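Local coordinates for protein malate dehydrogenase (Picrophilus torridus, PDB 4BGV) that probably catalyses the reversible, NAD-dependent oxidation of (S)-malate to oxaloacetate in the tricarboxylic acid cycle, at residues A[4-9]-A[30-35]; A[77-82]-A[118-123]; A[239-244]-A[278-283]. One frame throughout, in Å; residues are numbered along the deposited sequence. Where two conformers were deposited one is given.

Interaction 1. Residues A[4-9]-A[30-35]; sequences KISVIG and YIFDIV
K4 lays the end of its aliphatic chain over one face of the Y30 ring. With CG anti to the backbone N (chi1 172°) and the chain extended beyond it, CB, CG and CD only span the distance to the ring, and the contact begins at CE, which stands over the ring in a CH-pi contact, 3.7 Å from the ring centroid and displaced toward the rim on the CD2 and CE2 side. At the tip, NZ lies 3.5 Å from Y30 CE2. It is held by the carbonyl oxygens of E72 and K74, while Y30 OH is bonded to D58 OD2.

S6 and F32 lie on the face of the sheet that carries Y30: S6 OG is 3.6 Å from F32 CE1 and finds its polar partner in S76, while V7 O lies in plane at the edge of the F32 ring. Four backbone hydrogen bonds join the parallel strands, from Y30 N to I5 O (2.9 Å) through to G9 N and F32 O. At their C-terminal ends, D33 OD2 comes 3.6 Å from G9 CA and accepts from A10 N, a grouping that by similarity contributes to the NAD(+) site.

Strand 4-8 lies between strands 28-33 and 78-81 in the Rossmann sheet. On one face, helix 12-23 packs on I5, V7 and I31, and helix 38-47 meets I31 and D33; on the other, F32 meets F62.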
ATOM      1  N   LYS A   4      19.592   5.741  -2.083  1.00 11.20           N
ATOM      2  CA  LYS A   4      19.503   7.166  -2.324  1.00  9.67           C
ATOM      3  C   LYS A   4      19.234   7.394  -3.803  1.00 10.92           C
ATOM      4  O   LYS A   4      19.896   6.808  -4.669  1.00 12.21           O
ATOM      5  CB  LYS A   4      20.813   7.830  -1.911  1.00 13.65           C
ATOM      6  CG  LYS A   4      20.924   9.302  -2.285  1.00 16.13           C
ATOM      7  CD  LYS A   4      22.210   9.864  -1.690  1.00 18.06           C
ATOM      8  CE  LYS A   4      22.345  11.363  -1.904  1.00 17.22           C
ATOM      9  NZ  LYS A   4      23.656  11.842  -1.329  1.00 14.12           N
ATOM     10  N   ILE A   5      18.244   8.219  -4.094  1.00  8.38           N
ATOM     11  CA  ILE A   5      17.924   8.566  -5.470  1.00 12.11           C
ATOM     12  C   ILE A   5      18.053  10.076  -5.603  1.00 12.62           C
ATOM     13  O   ILE A   5      17.505  10.822  -4.782  1.00 10.15           O
ATOM     14  CB  ILE A   5      16.489   8.131  -5.843  1.00  9.24           C
ATOM     15  CG1 ILE A   5      16.305   6.622  -5.627  1.00 10.79           C
ATOM     16  CG2 ILE A   5      16.140   8.517  -7.283  1.00  8.93           C
ATOM     17  CD1 ILE A   5      15.557   6.277  -4.325  1.00 13.07           C
ATOM     18  N   SER A   6      18.789  10.521  -6.615  1.00  7.43           N
ATOM     19  CA  SER A   6      18.862  11.933  -6.934  1.00  7.29           C
ATOM     20  C   SER A   6      17.969  12.186  -8.136  1.00 10.31           C
ATOM     21  O   SER A   6      17.988  11.408  -9.087  1.00  9.45           O
ATOM     22  CB  SER A   6      20.299  12.356  -7.260  1.00  9.56           C
ATOM     23  OG  SER A   6      21.109  12.346  -6.092  1.00 11.53           O
ATOM     24  N   VAL A   7      17.197  13.267  -8.076  1.00  9.84           N
ATOM     25  CA  VAL A   7      16.364  13.713  -9.191  1.00  8.88           C
ATOM     26  C   VAL A   7      16.834  15.088  -9.663  1.00  9.37           C
ATOM     27  O   VAL A   7      16.760  16.076  -8.923  1.00 12.06           O
ATOM     28  CB  VAL A   7      14.879  13.770  -8.769  1.00 11.63           C
ATOM     29  CG1 VAL A   7      14.002  14.300  -9.885  1.00 11.65           C
ATOM     30  CG2 VAL A   7      14.402  12.381  -8.309  1.00 10.61           C
ATOM     31  N   ILE A   8      17.339  15.142 -10.892  1.00  9.60           N
ATOM     32  CA  ILE A   8      17.816  16.392 -11.465  1.00 11.47           C
ATOM     33  C   ILE A   8      16.652  17.033 -12.223  1.00 10.96           C
ATOM     34  O   ILE A   8      16.136  16.463 -13.191  1.00 11.15           O
ATOM     35  CB  ILE A   8      19.034  16.150 -12.379  1.00  8.59           C
ATOM     36  CG1 ILE A   8      20.171  15.483 -11.599  1.00 13.15           C
ATOM     37  CG2 ILE A   8      19.516  17.464 -13.007  1.00 13.88           C
ATOM     38  CD1 ILE A   8      21.423  15.220 -12.453  1.00 15.21           C
ATOM     39  N   GLY A   9      16.219  18.197 -11.751  1.00  9.15           N
ATOM     40  CA  GLY A   9      15.047  18.878 -12.287  1.00 12.80           C
ATOM     41  C   GLY A   9      13.928  18.827 -11.260  1.00 14.22           C
ATOM     42  O   GLY A   9      13.513  17.743 -10.839  1.00 11.84           O
ATOM     43  N   TYR A  30      17.027  13.081  -3.071  1.00  9.10           N
ATOM     44  CA  TYR A  30      17.635  14.412  -3.176  1.00  9.62           C
ATOM     45  C   TYR A  30      17.260  15.065  -4.512  1.00  8.89           C
ATOM     46  O   TYR A  30      17.452  14.463  -5.583  1.00  8.73           O
ATOM     47  CB  TYR A  30      19.161  14.336  -3.066  1.00 10.62           C
ATOM     48  CG  TYR A  30      19.693  14.109  -1.659  1.00 12.44           C
ATOM     49  CD1 TYR A  30      18.893  13.567  -0.668  1.00 17.09           C
ATOM     50  CD2 TYR A  30      21.003  14.459  -1.327  1.00 14.36           C
ATOM     51  CE1 TYR A  30      19.380  13.366   0.619  1.00 19.15           C
ATOM     52  CE2 TYR A  30      21.497  14.258  -0.053  1.00 14.14           C
ATOM     53  CZ  TYR A  30      20.683  13.711   0.915  1.00 21.15           C
ATOM     54  OH  TYR A  30      21.171  13.507   2.196  1.00 23.46           O
ATOM     55  N   ILE A  31      16.716  16.282  -4.452  1.00  8.88           N
ATOM     56  CA  ILE A  31      16.210  16.952  -5.655  1.00  7.79           C
ATOM     57  C   ILE A  31      17.138  18.113  -5.985  1.00 11.02           C
ATOM     58  O   ILE A  31      17.620  18.797  -5.082  1.00 10.37           O
ATOM     59  CB  ILE A  31      14.761  17.489  -5.458  1.00  9.00           C
ATOM     60  CG1 ILE A  31      13.861  16.418  -4.827  1.00 13.07           C
ATOM     61  CG2 ILE A  31      14.154  17.965  -6.784  1.00  9.65           C
ATOM     62  CD1 ILE A  31      12.469  16.923  -4.529  1.00 10.28           C
ATOM     63  N   PHE A  32      17.393  18.321  -7.279  1.00  9.07           N
ATOM     64  CA  PHE A  32      18.294  19.380  -7.745  1.00 12.11           C
ATOM     65  C   PHE A  32      17.645  20.223  -8.842  1.00 12.61           C
ATOM     66  O   PHE A  32      16.975  19.695  -9.728  1.00 13.84           O
ATOM     67  CB  PHE A  32      19.604  18.774  -8.279  1.00 13.44           C
ATOM     68  CG  PHE A  32      20.341  17.946  -7.258  1.00 12.51           C
ATOM     69  CD1 PHE A  32      19.954  16.630  -6.996  1.00  8.48           C
ATOM     70  CD2 PHE A  32      21.398  18.491  -6.543  1.00 10.21           C
ATOM     71  CE1 PHE A  32      20.611  15.874  -6.030  1.00  8.58           C
ATOM     72  CE2 PHE A  32      22.074  17.743  -5.588  1.00 12.82           C
ATOM     73  CZ  PHE A  32      21.680  16.427  -5.327  1.00  9.24           C
ATOM     74  N   ASP A  33      17.853  21.536  -8.778  1.00 10.14           N
ATOM     75  CA  ASP A  33      17.360  22.437  -9.808  1.00 11.88           C
ATOM     76  C   ASP A  33      18.161  23.733  -9.799  1.00 13.43           C
ATOM     77  O   ASP A  33      18.556  24.239  -8.742  1.00 11.40           O
ATOM     78  CB  ASP A  33      15.868  22.745  -9.640  1.00 12.28           C
ATOM     79  CG  ASP A  33      15.226  23.220 -10.946  1.00 16.73           C
ATOM     80  OD1 ASP A  33      15.419  24.397 -11.310  1.00 17.11           O
ATOM     81  OD2 ASP A  33      14.571  22.407 -11.636  1.00 15.65           O
ATOM     82  N   ILE A  34      18.383  24.270 -10.994  1.00 14.16           N
ATOM     83  CA  ILE A  34      19.162  25.480 -11.159  1.00 13.31           C
ATOM     84  C   ILE A  34      18.407  26.720 -10.672  1.00 19.45           C
ATOM     85  O   ILE A  34      19.017  27.751 -10.385  1.00 18.95           O
ATOM     86  CB  ILE A  34      19.565  25.663 -12.652  1.00 24.45           C
ATOM     87  CG1 ILE A  34      20.597  26.776 -12.814  1.00 37.06           C
ATOM     88  CG2 ILE A  34      18.338  25.922 -13.510  1.00 21.39           C
ATOM     89  CD1 ILE A  34      22.003  26.264 -13.055  1.00 44.33           C
ATOM     90  N   VAL A  35      17.086  26.618 -10.561  1.00 19.43           N
ATOM     91  CA  VAL A  35      16.278  27.741 -10.095  1.00 20.82           C
ATOM     92  C   VAL A  35      16.310  27.849  -8.571  1.00 17.34           C
ATOM     93  O   VAL A  35      15.924  26.924  -7.878  1.00 15.75           O
ATOM     94  CB  VAL A  35      14.822  27.615 -10.568  1.00 20.74           C
ATOM     95  CG1 VAL A  35      13.962  28.728  -9.974  1.00 21.31           C
ATOM     96  CG2 VAL A  35      14.768  27.652 -12.090  1.00 20.95           C
TER
HETATM   97  O   HOH W   1      23.494  11.666   1.205  1.00 28.97           O

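Interaction 2. Residues A[77-82]-A[118-123]; sequences DVIVVT and SKIVVV
The side chains of D77 and K119 approach at a slant and close in a salt bridge, D77 OD1 to K119 NZ at 2.8 Å in the conformer of D77 described here. The lysine chain doubles back to get there: it is bent at both chi2 (75°) and chi3 (66°), which brings CE to 3.4 Å from the carbonyl O of D77. NZ then meets OD1 on its syn side, though 31° out of the carboxylate plane, and has a weak second bond to the carbonyl of K282. An alanine in place of K119 would probably leave the D77 carboxylate without its charged mate and open a gap where the folded chain lies beside the D77 carbonyl.

Beyond this end, the valines and isoleucines alternate between the two faces of the parallel pair. V78, V121 and V80 share the face of K119. There the side chains of V78 and V121 cross, CG1 of the first 4.1 Å from CG2 of the second, and V80 CG1 touches CG2 of V123, just past the strand end, at 3.9 Å. The opposite face is set by I79 and I120: I120 CD1 lies 3.9 Å from I79 CB, while its CG2 packs against V81 CG2 at 3.8 Å. I79 CD1 also lies 3.5 Å from S118 OG, a hydroxyl bonded to S76 and S115. T82 and V123 lie side by side and point the same way.

Five backbone hydrogen bonds, from K119 N to D77 O through to V123 N to V81 O, complete the pairing. Strand 78-81, helix 93-114 and strand 119-122 form a beta-alpha-beta unit of the Rossmann fold, with I79, V81 and I120 packed against the crossover helix and V123, at the C-terminal end, part of the NAD(+) site by similarity.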
ATOM      1  N   ASP A  77      22.197   5.676  -5.702  1.00  8.69           N
ATOM      2  CA  ASP A  77      22.089   4.422  -6.433  0.50  7.80           C
ATOM      3  C   ASP A  77      21.557   4.698  -7.836  1.00  8.79           C
ATOM      4  O   ASP A  77      21.997   4.078  -8.804  1.00  9.60           O
ATOM      5  CB  ASP A  77      21.170   3.445  -5.704  0.50 11.32           C
ATOM      6  CG  ASP A  77      21.190   2.059  -6.321  0.50 12.23           C
ATOM      7  OD1 ASP A  77      22.292   1.554  -6.626  0.50 10.04           O
ATOM      8  OD2 ASP A  77      20.102   1.474  -6.500  0.50 13.23           O
ATOM      9  N   VAL A  78      20.606   5.630  -7.929  1.00  9.32           N
ATOM     10  CA  VAL A  78      20.002   6.025  -9.193  1.00  7.78           C
ATOM     11  C   VAL A  78      19.932   7.540  -9.266  1.00  8.22           C
ATOM     12  O   VAL A  78      19.647   8.200  -8.270  1.00  7.12           O
ATOM     13  CB  VAL A  78      18.579   5.435  -9.361  1.00  6.72           C
ATOM     14  CG1 VAL A  78      17.893   5.988 -10.617  1.00  7.60           C
ATOM     15  CG2 VAL A  78      18.656   3.907  -9.407  1.00  7.11           C
ATOM     16  N   ILE A  79      20.240   8.080 -10.442  1.00  6.66           N
ATOM     17  CA  ILE A  79      20.005   9.487 -10.737  1.00 10.12           C
ATOM     18  C   ILE A  79      18.988   9.577 -11.875  1.00 10.23           C
ATOM     19  O   ILE A  79      19.151   8.934 -12.913  1.00  7.87           O
ATOM     20  CB  ILE A  79      21.304  10.173 -11.186  1.00  9.64           C
ATOM     21  CG1 ILE A  79      22.342  10.080 -10.066  1.00 10.58           C
ATOM     22  CG2 ILE A  79      21.052  11.644 -11.597  1.00  9.23           C
ATOM     23  CD1 ILE A  79      23.721  10.613 -10.458  1.00  9.95           C
ATOM     24  N   VAL A  80      17.942  10.364 -11.666  1.00  9.85           N
ATOM     25  CA  VAL A  80      16.898  10.553 -12.658  1.00  7.89           C
ATOM     26  C   VAL A  80      17.112  11.921 -13.304  1.00  8.92           C
ATOM     27  O   VAL A  80      17.096  12.948 -12.617  1.00 10.75           O
ATOM     28  CB  VAL A  80      15.500  10.530 -11.987  1.00  8.21           C
ATOM     29  CG1 VAL A  80      14.409  10.662 -13.038  1.00 10.75           C
ATOM     30  CG2 VAL A  80      15.316   9.248 -11.177  1.00 10.10           C
ATOM     31  N   VAL A  81      17.315  11.941 -14.618  1.00  8.74           N
ATOM     32  CA  VAL A  81      17.566  13.197 -15.315  1.00  9.56           C
ATOM     33  C   VAL A  81      16.291  13.736 -15.973  1.00 14.66           C
ATOM     34  O   VAL A  81      15.817  13.184 -16.969  1.00 11.52           O
ATOM     35  CB  VAL A  81      18.691  13.030 -16.366  1.00 11.82           C
ATOM     36  CG1 VAL A  81      18.984  14.361 -17.087  1.00 11.09           C
ATOM     37  CG2 VAL A  81      19.960  12.500 -15.699  1.00 11.40           C
ATOM     38  N   THR A  82      15.736  14.815 -15.419  1.00 10.94           N
ATOM     39  CA  THR A  82      14.532  15.423 -15.984  1.00 13.95           C
ATOM     40  C   THR A  82      14.788  16.875 -16.349  1.00 15.76           C
ATOM     41  O   THR A  82      13.857  17.632 -16.568  1.00 21.71           O
ATOM     42  CB  THR A  82      13.341  15.412 -15.002  1.00 19.40           C
ATOM     43  OG1 THR A  82      13.531  16.418 -13.996  1.00 19.04           O
ATOM     44  CG2 THR A  82      13.205  14.067 -14.329  1.00 18.56           C
ATOM     45  N   SER A 118      26.617   5.757 -10.128  1.00 11.79           N
ATOM     46  CA  SER A 118      25.152   5.678 -10.203  1.00  9.91           C
ATOM     47  C   SER A 118      24.609   5.000 -11.465  1.00 10.99           C
ATOM     48  O   SER A 118      25.235   5.052 -12.523  1.00 12.16           O
ATOM     49  CB  SER A 118      24.550   7.086 -10.115  1.00 10.55           C
ATOM     50  OG  SER A 118      24.863   7.683  -8.869  1.00 10.99           O
ATOM     51  N   LYS A 119      23.449   4.363 -11.341  1.00  9.37           N
ATOM     52  CA  LYS A 119      22.662   4.006 -12.524  1.00 10.71           C
ATOM     53  C   LYS A 119      21.831   5.232 -12.909  1.00 11.38           C
ATOM     54  O   LYS A 119      21.372   5.973 -12.042  1.00 11.89           O
ATOM     55  CB  LYS A 119      21.751   2.805 -12.255  1.00  9.95           C
ATOM     56  CG  LYS A 119      22.406   1.417 -12.411  1.00 12.35           C
ATOM     57  CD  LYS A 119      23.329   1.066 -11.252  1.00 15.27           C
ATOM     58  CE  LYS A 119      22.570   0.910  -9.925  1.00 17.25           C
ATOM     59  NZ  LYS A 119      23.406   0.302  -8.830  1.00 14.41           N
ATOM     60  N   ILE A 120      21.642   5.460 -14.204  1.00  8.83           N
ATOM     61  CA  ILE A 120      20.953   6.668 -14.643  1.00  8.73           C
ATOM     62  C   ILE A 120      19.662   6.332 -15.366  1.00 10.74           C
ATOM     63  O   ILE A 120      19.645   5.455 -16.227  1.00 10.56           O
ATOM     64  CB  ILE A 120      21.843   7.509 -15.602  1.00 12.71           C
ATOM     65  CG1 ILE A 120      23.298   7.532 -15.103  1.00 13.66           C
ATOM     66  CG2 ILE A 120      21.255   8.927 -15.781  1.00  9.39           C
ATOM     67  CD1 ILE A 120      23.476   8.169 -13.703  1.00 12.98           C
ATOM     68  N   VAL A 121      18.584   7.028 -15.007  1.00  8.29           N
ATOM     69  CA  VAL A 121      17.315   6.955 -15.742  1.00  9.16           C
ATOM     70  C   VAL A 121      17.078   8.312 -16.390  1.00  8.78           C
ATOM     71  O   VAL A 121      16.834   9.311 -15.702  1.00  9.62           O
ATOM     72  CB  VAL A 121      16.126   6.590 -14.819  1.00  9.60           C
ATOM     73  CG1 VAL A 121      14.799   6.721 -15.574  1.00 10.76           C
ATOM     74  CG2 VAL A 121      16.296   5.151 -14.276  1.00  7.76           C
ATOM     75  N   VAL A 122      17.167   8.345 -17.718  1.00  9.45           N
ATOM     76  CA  VAL A 122      17.075   9.601 -18.459  1.00 10.08           C
ATOM     77  C   VAL A 122      15.656   9.804 -18.971  1.00 11.45           C
ATOM     78  O   VAL A 122      15.099   8.918 -19.606  1.00 11.19           O
ATOM     79  CB  VAL A 122      18.076   9.620 -19.644  1.00 12.68           C
ATOM     80  CG1 VAL A 122      18.039  10.965 -20.364  1.00 13.19           C
ATOM     81  CG2 VAL A 122      19.481   9.336 -19.137  1.00 13.14           C
ATOM     82  N   VAL A 123      15.086  10.978 -18.689  1.00 11.23           N
ATOM     83  CA  VAL A 123      13.685  11.272 -18.990  1.00 10.88           C
ATOM     84  C   VAL A 123      13.527  12.310 -20.099  1.00 12.23           C
ATOM     85  O   VAL A 123      12.591  12.247 -20.891  1.00 13.99           O
ATOM     86  CB  VAL A 123      12.974  11.809 -17.736  1.00 10.06           C
ATOM     87  CG1 VAL A 123      11.550  12.329 -18.059  1.00 13.45           C
ATOM     88  CG2 VAL A 123      12.959  10.739 -16.631  1.00  9.33           C
TER

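Interaction 3. Residues A[239-244]-A[278-283]; sequences AVMVES and IKIGKN
S244 and I280 carry both the polar and the apolar parts of this contact. The polar part is a single hydrogen bond from S244 OG to I280 O, 2.7 Å long. Its donor stands above the carbonyl plane, 39° out of it, and the hydroxyl is placed by a chi1 that sets OG anti to the backbone N (-168°). The same OG is bonded to the backbone N of R251, so this buried hydroxyl links helix 232-246 to two neighbouring strands of the antiparallel sheet.

The apolar part centres on I280, whose CB is directed toward the helix. Its CG2 lies 3.8 Å from S244 CB, while its CD1 meets M241 CG more loosely at 4.2 Å. C255 of the adjacent strand packs on both M241 and I280.

Two van der Waals approaches reach the helix backbone: I280 CG2 lies 3.9 Å from the carbonyl O of M241, and G281 CA passes 3.8 Å from S244 O.

Helix and strand segments run at 61° to each other with their axes 7.6 Å apart, a helix laid across an antiparallel sheet. Here that layering belongs to the alpha/beta C-terminal domain of the LDH/MDH superfamily, the part of the chain that also contains H180, the proton acceptor by similarity.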
ATOM      1  N   ALA A 239       9.029   6.129 -12.043  1.00  7.15           N
ATOM      2  CA  ALA A 239       9.253   5.495 -10.737  1.00  5.93           C
ATOM      3  C   ALA A 239       9.289   3.965 -10.818  1.00  9.12           C
ATOM      4  O   ALA A 239      10.076   3.333 -10.117  1.00  9.75           O
ATOM      5  CB  ALA A 239       8.211   5.957  -9.725  1.00  8.60           C
ATOM      6  N   VAL A 240       8.454   3.353 -11.661  1.00  7.29           N
ATOM      7  CA  VAL A 240       8.506   1.885 -11.742  1.00  7.22           C
ATOM      8  C   VAL A 240       9.856   1.413 -12.293  1.00  7.48           C
ATOM      9  O   VAL A 240      10.345   0.352 -11.918  1.00  9.66           O
ATOM     10  CB  VAL A 240       7.313   1.256 -12.518  1.00 13.56           C
ATOM     11  CG1 VAL A 240       5.994   1.544 -11.793  1.00 10.74           C
ATOM     12  CG2 VAL A 240       7.276   1.729 -13.961  1.00 14.32           C
ATOM     13  N   MET A 241      10.460   2.203 -13.177  1.00  8.73           N
ATOM     14  CA  MET A 241      11.812   1.901 -13.669  1.00  6.94           C
ATOM     15  C   MET A 241      12.849   2.072 -12.556  1.00  9.53           C
ATOM     16  O   MET A 241      13.695   1.202 -12.351  1.00  8.64           O
ATOM     17  CB  MET A 241      12.191   2.811 -14.834  1.00  6.38           C
ATOM     18  CG  MET A 241      11.412   2.533 -16.115  1.00  7.16           C
ATOM     19  SD  MET A 241      11.527   3.884 -17.319  1.00 11.06           S
ATOM     20  CE  MET A 241      13.262   3.833 -17.791  1.00 15.19           C
ATOM     21  N   VAL A 242      12.775   3.194 -11.842  1.00  7.02           N
ATOM     22  CA  VAL A 242      13.743   3.471 -10.779  1.00  5.98           C
ATOM     23  C   VAL A 242      13.692   2.403  -9.670  1.00  8.34           C
ATOM     24  O   VAL A 242      14.733   1.898  -9.211  1.00  7.87           O
ATOM     25  CB  VAL A 242      13.489   4.857 -10.151  1.00  9.54           C
ATOM     26  CG1 VAL A 242      14.415   5.086  -8.940  1.00  5.55           C
ATOM     27  CG2 VAL A 242      13.654   5.968 -11.211  1.00 11.85           C
ATOM     28  N   GLU A 243      12.486   2.046  -9.242  1.00  6.78           N
ATOM     29  CA  GLU A 243      12.370   1.087  -8.139  1.00  8.28           C
ATOM     30  C   GLU A 243      12.826  -0.314  -8.577  1.00  8.34           C
ATOM     31  O   GLU A 243      13.291  -1.109  -7.750  1.00  8.69           O
ATOM     32  CB  GLU A 243      10.937   1.069  -7.569  1.00  6.96           C
ATOM     33  CG  GLU A 243       9.948   0.338  -8.443  1.00  8.55           C
ATOM     34  CD  GLU A 243       8.516   0.444  -7.942  1.00 12.29           C
ATOM     35  OE1 GLU A 243       8.256   1.224  -6.999  1.00 15.36           O
ATOM     36  OE2 GLU A 243       7.657  -0.260  -8.498  1.00 10.69           O
ATOM     37  N   SER A 244      12.716  -0.628  -9.868  1.00  5.77           N
ATOM     38  CA  SER A 244      13.199  -1.930 -10.334  1.00  6.18           C
ATOM     39  C   SER A 244      14.718  -2.014 -10.190  1.00  7.79           C
ATOM     40  O   SER A 244      15.270  -3.087  -9.929  1.00  7.95           O
ATOM     41  CB  SER A 244      12.785  -2.222 -11.788  1.00  8.69           C
ATOM     42  OG  SER A 244      13.026  -3.594 -12.120  1.00  9.64           O
ATOM     43  N   ILE A 278      13.640  -4.713 -21.923  1.00  8.23           N
ATOM     44  CA  ILE A 278      14.792  -5.024 -21.086  1.00 11.09           C
ATOM     45  C   ILE A 278      14.375  -5.545 -19.707  1.00 11.15           C
ATOM     46  O   ILE A 278      13.292  -5.218 -19.219  1.00 10.84           O
ATOM     47  CB  ILE A 278      15.724  -3.799 -20.904  1.00 11.38           C
ATOM     48  CG1 ILE A 278      14.977  -2.623 -20.260  1.00 10.28           C
ATOM     49  CG2 ILE A 278      16.388  -3.406 -22.239  1.00 11.62           C
ATOM     50  CD1 ILE A 278      15.912  -1.528 -19.759  1.00 10.20           C
ATOM     51  N   LYS A 279      15.229  -6.375 -19.102  1.00  8.52           N
ATOM     52  CA  LYS A 279      15.087  -6.734 -17.690  1.00  7.52           C
ATOM     53  C   LYS A 279      15.872  -5.702 -16.876  1.00 11.50           C
ATOM     54  O   LYS A 279      17.062  -5.509 -17.106  1.00 12.31           O
ATOM     55  CB  LYS A 279      15.642  -8.143 -17.415  1.00  8.00           C
ATOM     56  CG  LYS A 279      15.422  -8.597 -15.962  1.00 10.86           C
ATOM     57  CD  LYS A 279      16.252  -9.834 -15.577  1.00 12.56           C
ATOM     58  CE  LYS A 279      16.001 -10.992 -16.514  1.00 13.25           C
ATOM     59  NZ  LYS A 279      16.588 -12.279 -15.996  1.00 13.97           N
ATOM     60  N   ILE A 280      15.201  -5.032 -15.942  1.00  9.23           N
ATOM     61  CA  ILE A 280      15.804  -3.946 -15.170  1.00  8.67           C
ATOM     62  C   ILE A 280      16.141  -4.420 -13.764  1.00  8.01           C
ATOM     63  O   ILE A 280      15.254  -4.806 -13.007  1.00  8.78           O
ATOM     64  CB  ILE A 280      14.845  -2.755 -15.053  1.00  7.54           C
ATOM     65  CG1 ILE A 280      14.374  -2.308 -16.437  1.00 10.65           C
ATOM     66  CG2 ILE A 280      15.529  -1.585 -14.307  1.00  6.57           C
ATOM     67  CD1 ILE A 280      13.306  -1.239 -16.391  1.00 12.94           C
ATOM     68  N   GLY A 281      17.419  -4.399 -13.417  1.00  8.70           N
ATOM     69  CA  GLY A 281      17.834  -4.863 -12.103  1.00 11.45           C
ATOM     70  C   GLY A 281      18.840  -3.944 -11.452  1.00 11.90           C
ATOM     71  O   GLY A 281      19.077  -2.829 -11.942  1.00  9.91           O
ATOM     72  N   LYS A 282      19.467  -4.422 -10.368  1.00 10.79           N
ATOM     73  CA  LYS A 282      20.411  -3.597  -9.612  0.50 12.81           C
ATOM     74  C   LYS A 282      21.620  -3.160 -10.437  1.00 13.65           C
ATOM     75  O   LYS A 282      22.288  -2.189 -10.089  1.00 16.31           O
ATOM     76  CB  LYS A 282      20.871  -4.304  -8.329  0.50 13.14           C
ATOM     77  CG  LYS A 282      21.419  -5.708  -8.543  0.50 16.43           C
ATOM     78  CD  LYS A 282      21.865  -6.325  -7.214  0.50 19.38           C
ATOM     79  CE  LYS A 282      22.086  -7.827  -7.334  0.50 23.51           C
ATOM     80  NZ  LYS A 282      23.074  -8.172  -8.394  0.50 22.48           N
ATOM     81  N   ASN A 283      21.902  -3.872 -11.528  1.00  9.37           N
ATOM     82  CA  ASN A 283      23.037  -3.498 -12.368  1.00 12.87           C
ATOM     83  C   ASN A 283      22.647  -2.626 -13.574  1.00 16.39           C
ATOM     84  O   ASN A 283      23.491  -2.316 -14.419  1.00 19.24           O
ATOM     85  CB  ASN A 283      23.797  -4.740 -12.869  1.00 17.19           C
ATOM     86  CG  ASN A 283      24.365  -5.588 -11.741  1.00 25.56           C
ATOM     87  OD1 ASN A 283      24.234  -6.811 -11.752  1.00 34.37           O
ATOM     88  ND2 ASN A 283      25.000  -4.947 -10.775  1.00 21.71           N
TER

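Overall arrangement
Interactions 1 and 2 are neighbours in one parallel sheet: strand 4-8 lies directly beside strand 78-81, and the centres of the two contacts are 10 Å apart. They are tied at both ends, by K4 O with D77 N at 2.8 Å and by I8 O with T82 OG1 at 2.7 Å. The second tie lies at the edge where G9, D33 and V123 contribute, by similarity, to the NAD(+) site. Interaction 3 belongs to the other domain, yet its helix packs on this sheet: V242 CG2 is 3.7 Å from V80 CG2, and V242 CG1 is 4.1 Å from I5 CG1. The M241 side chain comes within about 7 Å of that of V123 and about 10 Å of that of H180, the proton acceptor by similarity.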